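Local coordinates for protein acetyl-CoA acetyltransferase (Mycobacterium smegmatis, PDB 4EGV) that belongs to the thiolase-like superfamily and probably has acyltransferase activity, a monomer that carries an additional C-terminal domain, at residues V21-G26 / L276-E281; M254-Y259 / T461-W466; F340-C345 / R365-T370. All coordinates share one frame; numbering follows the deposited sequence.

Contacts 1 and 3 both reach the mixed nine-stranded sheet of the thiolase fold: contact 1 joins its neighbouring inner strands 20-29 and 271-279, whereas contact 3 packs a loop on one of its two outermost strands, 337-342. Their centres are 23 Å apart, and helix 383-397 touches residues of both. Contact 2 sits on the other side of the chain's centre from contact 1, about 44 Å away between centres, where strand 453-463 of the additional C-terminal part meets residues 254-259. The segments of contacts 1 and 2 alternate along the chain, and contact 3, after contact 1, falls between the two segments of contact 2. Residues 461-466 thus tie the C-terminal addition to the thiolase body.

Contact 1: residues V21-G26 / L276-E281; sequences VIVGVG and LMMSVE
A classic beta bulge interrupts the antiparallel pairing of strands 20-29 and 271-279 in the thiolase-fold sheet. V21 and M278 form a hydrogen-bonded pair: V21 N donates to M278 O (2.7 Å) almost along the C=O axis, and M278 N returns a bond to V21 O. I22 and M277 follow as a non-hydrogen-bonded pair; M277 and M278 are both selenomethionines. V23 and G24 then both face L276. L276 O takes a good bond from V23 N (2.8 Å) and a weak one from G24 N (3.3 Å), and the regular pattern resumes with L276 N to G24 O. The near-helical psi of V23, -27°, makes the extra residue fit.

L276 follows the bulge closely. Its CG is anti to the backbone N (chi1 -175°). CB rests on the G24 backbone, 3.5 Å from G24 O. CG meets V23 CG2 at 3.9 Å, and the CD2 branch leans on that same methyl. V136 of the next strand, 136-143, also packs on L276.

I22 and M277 emerge on the opposite face and cross obliquely, I22 CG1 facing M277 CG. Two helices cover this face: V392 of helix 383-397 meets I22, and A122 and I129 of helix 117-130 meet M277. The second strand turns directly into helix 280-286, with S279 as N-cap; its OG caps a backbone N just past E281 and also bonds S282 OG. One residue on, V280 comes back to the first strand, its CG2 crossing both methyls of V21, 3.8 Å from CG1 and from CG2.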
loop_
_atom_site.group_PDB
_atom_site.type_symbol
_atom_site.label_atom_id
_atom_site.label_comp_id
_atom_site.label_asym_id
_atom_site.label_seq_id
_atom_site.Cartn_x
_atom_site.Cartn_y
_atom_site.Cartn_z
ATOM N N VAL A 21 0.064 -8.792 21.718
ATOM C CA VAL A 21 1.041 -9.498 20.926
ATOM C C VAL A 21 0.380 -10.222 19.746
ATOM O O VAL A 21 -0.729 -10.772 19.867
ATOM C CB VAL A 21 1.896 -10.470 21.802
ATOM C CG1 VAL A 21 2.948 -9.707 22.536
ATOM C CG2 VAL A 21 1.038 -11.272 22.768
ATOM N N ILE A 22 1.055 -10.204 18.602
ATOM C CA ILE A 22 0.699 -11.135 17.528
ATOM C C ILE A 22 1.222 -12.548 17.823
ATOM O O ILE A 22 2.444 -12.719 18.019
ATOM C CB ILE A 22 1.130 -10.646 16.150
ATOM C CG1 ILE A 22 0.377 -9.374 15.829
ATOM C CG2 ILE A 22 0.864 -11.714 15.089
ATOM C CD1 ILE A 22 0.689 -8.821 14.479
ATOM N N VAL A 23 0.287 -13.515 17.913
ATOM C CA VAL A 23 0.632 -14.894 18.288
ATOM C C VAL A 23 0.593 -15.935 17.182
ATOM O O VAL A 23 1.331 -16.916 17.254
ATOM C CB VAL A 23 -0.071 -15.417 19.535
ATOM C CG1 VAL A 23 0.237 -14.515 20.677
ATOM C CG2 VAL A 23 -1.552 -15.571 19.309
ATOM N N GLY A 24 -0.229 -15.699 16.155
ATOM C CA GLY A 24 -0.358 -16.632 15.065
ATOM C C GLY A 24 -0.552 -15.916 13.762
ATOM O O GLY A 24 -1.323 -14.968 13.684
ATOM N N VAL A 25 0.154 -16.364 12.733
ATOM C CA VAL A 25 0.008 -15.778 11.398
ATOM C C VAL A 25 -0.299 -16.892 10.386
ATOM O O VAL A 25 0.136 -18.042 10.533
ATOM C CB VAL A 25 1.255 -14.891 10.984
ATOM C CG1 VAL A 25 1.393 -13.712 11.889
ATOM C CG2 VAL A 25 2.534 -15.653 10.948
ATOM N N GLY A 26 -1.064 -16.581 9.361
ATOM C CA GLY A 26 -1.387 -17.624 8.423
ATOM C C GLY A 26 -1.422 -17.155 7.027
ATOM O O GLY A 26 -1.975 -16.140 6.755
ATOM N N LEU A 276 -3.532 -13.515 14.199
ATOM C CA LEU A 276 -4.092 -13.734 15.494
ATOM C C LEU A 276 -3.354 -12.928 16.545
ATOM O O LEU A 276 -2.172 -13.040 16.690
ATOM C CB LEU A 276 -4.049 -15.220 15.798
ATOM C CG LEU A 276 -4.681 -15.815 17.063
ATOM C CD1 LEU A 276 -6.213 -15.523 17.253
ATOM C CD2 LEU A 276 -4.339 -17.292 17.062
HETATM N N MSE A 277 -4.091 -12.121 17.286
HETATM C CA MSE A 277 -3.543 -11.148 18.201
HETATM C C MSE A 277 -4.252 -11.233 19.528
HETATM O O MSE A 277 -5.435 -11.537 19.591
HETATM C CB MSE A 277 -3.781 -9.789 17.618
HETATM C CG MSE A 277 -2.955 -8.669 18.232
HETATM SE SE MSE A 277 -3.347 -6.911 17.364
HETATM C CE MSE A 277 -3.670 -7.568 15.561
HETATM N N MSE A 278 -3.529 -10.935 20.593
HETATM C CA MSE A 278 -3.994 -11.190 21.956
HETATM C C MSE A 278 -3.304 -10.274 22.953
HETATM O O MSE A 278 -2.252 -9.734 22.678
HETATM C CB MSE A 278 -3.602 -12.610 22.365
HETATM C CG MSE A 278 -4.612 -13.677 22.260
HETATM SE SE MSE A 278 -3.778 -15.442 22.618
HETATM C CE MSE A 278 -2.009 -14.777 22.905
ATOM N N SER A 279 -3.886 -10.163 24.141
ATOM C CA SER A 279 -3.204 -9.635 25.294
ATOM C C SER A 279 -2.244 -10.690 25.767
ATOM O O SER A 279 -2.504 -11.861 25.669
ATOM C CB SER A 279 -4.193 -9.258 26.392
ATOM O OG SER A 279 -4.954 -10.352 26.817
ATOM N N VAL A 280 -1.112 -10.257 26.270
ATOM C CA VAL A 280 -0.130 -11.124 26.898
ATOM C C VAL A 280 -0.745 -12.035 28.003
ATOM O O VAL A 280 -0.349 -13.184 28.176
ATOM C CB VAL A 280 1.080 -10.219 27.322
ATOM C CG1 VAL A 280 1.713 -10.566 28.646
ATOM C CG2 VAL A 280 2.073 -10.107 26.188
ATOM N N GLU A 281 -1.741 -11.520 28.705
ATOM C CA GLU A 281 -2.522 -12.266 29.658
ATOM C C GLU A 281 -3.321 -13.397 29.036
ATOM O O GLU A 281 -3.378 -14.489 29.571
ATOM C CB GLU A 281 -3.468 -11.327 30.367
ATOM C CG GLU A 281 -4.307 -11.967 31.458
ATOM C CD GLU A 281 -5.368 -11.016 32.024
ATOM O OE1 GLU A 281 -5.691 -9.958 31.405
ATOM O OE2 GLU A 281 -5.882 -11.321 33.110
#

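Contact 2: residues M254-Y259 / T461-W466; sequences MIVDPY and TVRYDW
Y464 is the anchor of the tight side. Its ring is gripped between CG1 of V462 over one face and CB of M254, a selenomethionine, over the other, where a CH-pi contact runs 3.9 Å from M254 CB to the centroid of the Y464 ring. The tip is fixed too: Y464 OH donates to D257 OD1 (2.6 Å), meeting it from above the carboxylate plane, with ring and carboxylate turned 47° apart. Next to it, T461 OG1, anti to its backbone N, donates to D257 O at 2.6 Å on a lone pair. Backbone bonds D257 N to V462 O (3.0 Å) and Y464 N to I255 O (2.9 Å) flank the single bridge of V256 with R463.

The solvent side is looser. I255 directs its side chain away from residues 461-466, and D465, exposed, spends its OD2 syn lone pair on a salt bridge to R463 NH2 (2.8 Å) within its own segment. V256 CG2 merely brushes this pair.

The D257-P258 peptide is cis, and Y259 N bonds back to V256 O: a type VI turn in a short hairpin, docked against the end of a strand in the additional C-terminal domain, probably OB-like.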
loop_
_atom_site.group_PDB
_atom_site.type_symbol
_atom_site.label_atom_id
_atom_site.label_comp_id
_atom_site.label_asym_id
_atom_site.label_seq_id
_atom_site.Cartn_x
_atom_site.Cartn_y
_atom_site.Cartn_z
HETATM N N MSE A 254 3.866 -0.648 -23.596
HETATM C CA MSE A 254 3.372 0.500 -22.861
HETATM C C MSE A 254 1.859 0.378 -22.618
HETATM O O MSE A 254 1.110 0.226 -23.560
HETATM C CB MSE A 254 3.713 1.795 -23.629
HETATM C CG MSE A 254 5.189 2.205 -23.583
HETATM SE SE MSE A 254 5.901 2.514 -21.717
HETATM C CE MSE A 254 5.223 4.342 -21.400
ATOM N N ILE A 255 1.441 0.425 -21.352
ATOM C CA ILE A 255 0.019 0.391 -20.942
ATOM C C ILE A 255 -0.507 1.788 -20.608
ATOM O O ILE A 255 -1.372 2.302 -21.265
ATOM C CB ILE A 255 -0.194 -0.519 -19.684
ATOM C CG1 ILE A 255 0.229 -1.955 -19.964
ATOM C CG2 ILE A 255 -1.674 -0.514 -19.185
ATOM C CD1 ILE A 255 -0.861 -2.857 -20.601
ATOM N N VAL A 256 0.020 2.358 -19.540
ATOM C CA VAL A 256 -0.319 3.692 -19.096
ATOM C C VAL A 256 1.016 4.373 -18.740
ATOM O O VAL A 256 1.838 3.774 -18.072
ATOM C CB VAL A 256 -1.318 3.631 -17.897
ATOM C CG1 VAL A 256 -1.316 4.901 -17.127
ATOM C CG2 VAL A 256 -2.746 3.287 -18.368
ATOM N N ASP A 257 1.234 5.592 -19.238
ATOM C CA ASP A 257 2.496 6.279 -19.056
ATOM C C ASP A 257 2.728 6.562 -17.585
ATOM O O ASP A 257 1.899 7.185 -16.937
ATOM C CB ASP A 257 2.565 7.577 -19.857
ATOM C CG ASP A 257 4.000 7.910 -20.322
ATOM O OD1 ASP A 257 4.405 7.408 -21.399
ATOM O OD2 ASP A 257 4.713 8.677 -19.628
ATOM N N PRO A 258 3.900 6.182 -17.066
ATOM C CA PRO A 258 5.108 5.774 -17.761
ATOM C C PRO A 258 5.428 4.298 -17.726
ATOM O O PRO A 258 6.576 3.933 -18.012
ATOM C CB PRO A 258 6.193 6.527 -16.990
ATOM C CG PRO A 258 5.694 6.566 -15.617
ATOM C CD PRO A 258 4.177 6.417 -15.651
ATOM N N TYR A 259 4.442 3.465 -17.382
ATOM C CA TYR A 259 4.676 2.033 -17.112
ATOM C C TYR A 259 4.500 1.062 -18.275
ATOM O O TYR A 259 3.467 1.051 -18.947
ATOM C CB TYR A 259 3.792 1.511 -16.002
ATOM C CG TYR A 259 3.649 2.397 -14.818
ATOM C CD1 TYR A 259 4.697 2.541 -13.899
ATOM C CD2 TYR A 259 2.436 3.071 -14.578
ATOM C CE1 TYR A 259 4.560 3.347 -12.779
ATOM C CE2 TYR A 259 2.290 3.885 -13.481
ATOM C CZ TYR A 259 3.356 4.017 -12.583
ATOM O OH TYR A 259 3.190 4.800 -11.485
ATOM N N THR A 461 -0.350 11.850 -18.121
ATOM C CA THR A 461 -0.176 10.449 -18.455
ATOM C C THR A 461 -0.802 10.172 -19.828
ATOM O O THR A 461 -1.494 11.029 -20.377
ATOM C CB THR A 461 -0.730 9.534 -17.329
ATOM O OG1 THR A 461 -0.445 8.163 -17.623
ATOM C CG2 THR A 461 -2.203 9.764 -17.112
ATOM N N VAL A 462 -0.528 9.002 -20.392
ATOM C CA VAL A 462 -1.140 8.622 -21.646
ATOM C C VAL A 462 -1.740 7.225 -21.524
ATOM O O VAL A 462 -1.138 6.328 -20.925
ATOM C CB VAL A 462 -0.127 8.646 -22.802
ATOM C CG1 VAL A 462 -0.838 8.397 -24.145
ATOM C CG2 VAL A 462 0.613 9.951 -22.855
ATOM N N ARG A 463 -2.926 7.031 -22.087
ATOM C CA ARG A 463 -3.510 5.690 -22.140
ATOM C C ARG A 463 -3.211 5.034 -23.470
ATOM O O ARG A 463 -3.713 5.454 -24.488
ATOM C CB ARG A 463 -5.015 5.728 -21.931
ATOM C CG ARG A 463 -5.464 6.474 -20.702
ATOM C CD ARG A 463 -6.799 5.982 -20.213
ATOM N NE ARG A 463 -6.697 4.552 -19.956
ATOM C CZ ARG A 463 -7.356 3.885 -19.015
ATOM N NH1 ARG A 463 -8.216 4.496 -18.193
ATOM N NH2 ARG A 463 -7.138 2.594 -18.903
ATOM N N TYR A 464 -2.379 4.006 -23.445
ATOM C CA TYR A 464 -1.963 3.298 -24.651
ATOM C C TYR A 464 -2.884 2.114 -24.935
ATOM O O TYR A 464 -2.810 1.474 -25.981
ATOM C CB TYR A 464 -0.518 2.824 -24.550
ATOM C CG TYR A 464 0.474 3.911 -24.336
ATOM C CD1 TYR A 464 0.914 4.694 -25.381
ATOM C CD2 TYR A 464 1.012 4.140 -23.073
ATOM C CE1 TYR A 464 1.862 5.702 -25.174
ATOM C CE2 TYR A 464 1.965 5.131 -22.860
ATOM C CZ TYR A 464 2.379 5.908 -23.913
ATOM O OH TYR A 464 3.313 6.873 -23.689
ATOM N N ASP A 465 -3.772 1.840 -24.006
ATOM C CA ASP A 465 -4.712 0.761 -24.175
ATOM C C ASP A 465 -5.970 1.239 -24.889
ATOM O O ASP A 465 -6.795 0.431 -25.264
ATOM C CB ASP A 465 -5.009 0.055 -22.830
ATOM C CG ASP A 465 -5.192 1.044 -21.639
ATOM O OD1 ASP A 465 -4.587 2.138 -21.646
ATOM O OD2 ASP A 465 -5.940 0.740 -20.680
ATOM N N TRP A 466 -6.080 2.548 -25.105
ATOM C CA TRP A 466 -7.141 3.130 -25.923
ATOM C C TRP A 466 -6.626 3.472 -27.306
ATOM O O TRP A 466 -5.457 3.772 -27.470
ATOM C CB TRP A 466 -7.701 4.378 -25.241
ATOM C CG TRP A 466 -8.464 4.117 -23.974
ATOM C CD1 TRP A 466 -8.549 2.943 -23.309
ATOM C CD2 TRP A 466 -9.205 5.065 -23.196
ATOM N NE1 TRP A 466 -9.309 3.075 -22.182
ATOM C CE2 TRP A 466 -9.725 4.375 -22.081
ATOM C CE3 TRP A 466 -9.496 6.434 -23.337
ATOM C CZ2 TRP A 466 -10.534 5.008 -21.100
ATOM C CZ3 TRP A 466 -10.314 7.071 -22.356
ATOM C CH2 TRP A 466 -10.822 6.350 -21.263
#

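Contact 3: residues F340-C345 / R365-T370; sequences FDLYSC and RGLTLT
The guanidinium of R365 presents its flat face to the edge, not the face, of the F340 ring. The two planes stand 86° apart, and F340 CE2 lies over the centre of the guanidinium, 3.7 Å from R365 CZ. A bend at chi3 brings the group there, while its nitrogens are engaged with other partners: NH1 with the carbonyls of V337 and L334, NH2 in a salt bridge with D363.

Further in, G366 takes a positive phi of 91°, and its O approaches F340 CB at 3.6 Å. The loop then reaches the strand: L342 N donates to L367 O (3.0 Å), nearly along the C=O axis, in the one backbone-to-backbone hydrogen bond between the segments. Beside it, L342 CD2 meets L367 CD2 at 3.9 Å, and F224 and L220 of helix 210-230 pack on L367.

D341 is the polar hub. With CG anti to the backbone N (chi1 -166°), its OD1 accepts L369 N (3.0 Å) through the anti lone pair and, weakly, T370 N (3.3 Å); OD2 bonds Y383 OH. Such donors around a buried carboxylate would favour its charged form. T368 OG1, in turn, accepts from T370 N in an ST turn and also bonds G371 N, so the peptides facing D341 are held in place. L369 lays CG against F340 O, 3.6 Å away.

The backbone of D341 pairs on its other flank with L404 and G406 of strand 402-409. The arrangement is thus an edge strand of the thiolase-fold sheet, 337-342, flanked by an irregular loop that an aspartate ties down through backbone N-H groups.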
loop_
_atom_site.group_PDB
_atom_site.type_symbol
_atom_site.label_atom_id
_atom_site.label_comp_id
_atom_site.label_asym_id
_atom_site.label_seq_id
_atom_site.Cartn_x
_atom_site.Cartn_y
_atom_site.Cartn_z
ATOM N N PHE A 340 12.357 -4.577 5.818
ATOM C CA PHE A 340 11.256 -3.725 5.351
ATOM C C PHE A 340 10.312 -4.507 4.451
ATOM O O PHE A 340 10.764 -5.283 3.643
ATOM C CB PHE A 340 11.787 -2.535 4.529
ATOM C CG PHE A 340 12.580 -1.539 5.318
ATOM C CD1 PHE A 340 11.957 -0.454 5.916
ATOM C CD2 PHE A 340 13.959 -1.667 5.441
ATOM C CE1 PHE A 340 12.677 0.460 6.629
ATOM C CE2 PHE A 340 14.692 -0.755 6.169
ATOM C CZ PHE A 340 14.049 0.307 6.763
ATOM N N ASP A 341 9.008 -4.296 4.627
ATOM C CA ASP A 341 8.006 -4.562 3.594
ATOM C C ASP A 341 7.252 -3.283 3.303
ATOM O O ASP A 341 6.414 -2.851 4.077
ATOM C CB ASP A 341 7.019 -5.675 3.942
ATOM C CG ASP A 341 6.223 -6.155 2.707
ATOM O OD1 ASP A 341 6.702 -7.032 1.986
ATOM O OD2 ASP A 341 5.113 -5.661 2.458
ATOM N N LEU A 342 7.600 -2.679 2.174
ATOM C CA LEU A 342 7.002 -1.441 1.699
ATOM C C LEU A 342 6.023 -1.750 0.583
ATOM O O LEU A 342 6.304 -2.528 -0.318
ATOM C CB LEU A 342 8.094 -0.441 1.257
ATOM C CG LEU A 342 8.809 0.481 2.258
ATOM C CD1 LEU A 342 8.661 0.138 3.705
ATOM C CD2 LEU A 342 10.277 0.645 1.891
ATOM N N TYR A 343 4.848 -1.166 0.677
ATOM C CA TYR A 343 3.805 -1.434 -0.274
ATOM C C TYR A 343 4.179 -0.885 -1.659
ATOM O O TYR A 343 4.576 0.279 -1.804
ATOM C CB TYR A 343 2.521 -0.813 0.233
ATOM C CG TYR A 343 1.272 -1.174 -0.527
ATOM C CD1 TYR A 343 0.359 -2.102 0.007
ATOM C CD2 TYR A 343 0.977 -0.579 -1.762
ATOM C CE1 TYR A 343 -0.787 -2.441 -0.665
ATOM C CE2 TYR A 343 -0.170 -0.907 -2.461
ATOM C CZ TYR A 343 -1.057 -1.844 -1.906
ATOM O OH TYR A 343 -2.211 -2.168 -2.590
ATOM N N SER A 344 3.986 -1.728 -2.675
ATOM C CA SER A 344 4.531 -1.517 -4.015
ATOM C C SER A 344 3.626 -1.950 -5.169
ATOM O O SER A 344 4.012 -2.831 -5.952
ATOM C CB SER A 344 5.869 -2.279 -4.124
ATOM O OG SER A 344 5.713 -3.667 -3.834
ATOM N N CYS A 345 2.438 -1.371 -5.324
ATOM C CA CYS A 345 1.651 -1.751 -6.524
ATOM C C CYS A 345 2.374 -1.087 -7.726
ATOM O O CYS A 345 2.601 -1.677 -8.767
ATOM C CB CYS A 345 0.160 -1.365 -6.381
ATOM S SG CYS A 345 -1.133 -2.390 -7.288
ATOM N N ARG A 365 19.418 -4.232 2.993
ATOM C CA ARG A 365 18.350 -4.839 3.847
ATOM C C ARG A 365 17.143 -5.340 3.029
ATOM O O ARG A 365 16.482 -6.272 3.415
ATOM C CB ARG A 365 17.906 -3.865 4.957
ATOM C CG ARG A 365 18.960 -3.638 6.080
ATOM C CD ARG A 365 18.564 -2.520 7.071
ATOM N NE ARG A 365 18.598 -1.187 6.474
ATOM C CZ ARG A 365 18.236 -0.052 7.078
ATOM N NH1 ARG A 365 17.808 -0.057 8.335
ATOM N NH2 ARG A 365 18.308 1.098 6.420
ATOM N N GLY A 366 16.917 -4.715 1.881
ATOM C CA GLY A 366 15.829 -5.019 0.982
ATOM C C GLY A 366 14.627 -4.162 1.308
ATOM O O GLY A 366 14.430 -3.767 2.442
ATOM N N LEU A 367 13.795 -3.875 0.332
ATOM C CA LEU A 367 12.558 -3.111 0.608
ATOM C C LEU A 367 11.271 -3.949 0.641
ATOM O O LEU A 367 10.201 -3.425 0.852
ATOM C CB LEU A 367 12.415 -1.941 -0.366
ATOM C CG LEU A 367 13.662 -1.072 -0.492
ATOM C CD1 LEU A 367 13.503 -0.167 -1.674
ATOM C CD2 LEU A 367 13.870 -0.275 0.785
ATOM N N THR A 368 11.400 -5.255 0.464
ATOM C CA THR A 368 10.251 -6.160 0.491
ATOM C C THR A 368 10.545 -7.487 1.186
ATOM O O THR A 368 11.644 -7.994 1.182
ATOM C CB THR A 368 9.668 -6.398 -0.935
ATOM O OG1 THR A 368 8.438 -7.099 -0.827
ATOM C CG2 THR A 368 10.644 -7.184 -1.822
ATOM N N LEU A 369 9.539 -8.023 1.812
ATOM C CA LEU A 369 9.667 -9.293 2.434
ATOM C C LEU A 369 8.904 -10.340 1.642
ATOM O O LEU A 369 9.125 -11.510 1.780
ATOM C CB LEU A 369 9.073 -9.201 3.823
ATOM C CG LEU A 369 9.929 -8.520 4.855
ATOM C CD1 LEU A 369 9.113 -8.324 6.129
ATOM C CD2 LEU A 369 11.142 -9.378 5.100
ATOM N N THR A 370 7.995 -9.875 0.817
ATOM C CA THR A 370 7.041 -10.702 0.156
ATOM C C THR A 370 7.421 -10.891 -1.317
ATOM O O THR A 370 7.314 -11.971 -1.885
ATOM C CB THR A 370 5.669 -10.036 0.300
ATOM O OG1 THR A 370 5.178 -10.243 1.621
ATOM C CG2 THR A 370 4.719 -10.626 -0.620
#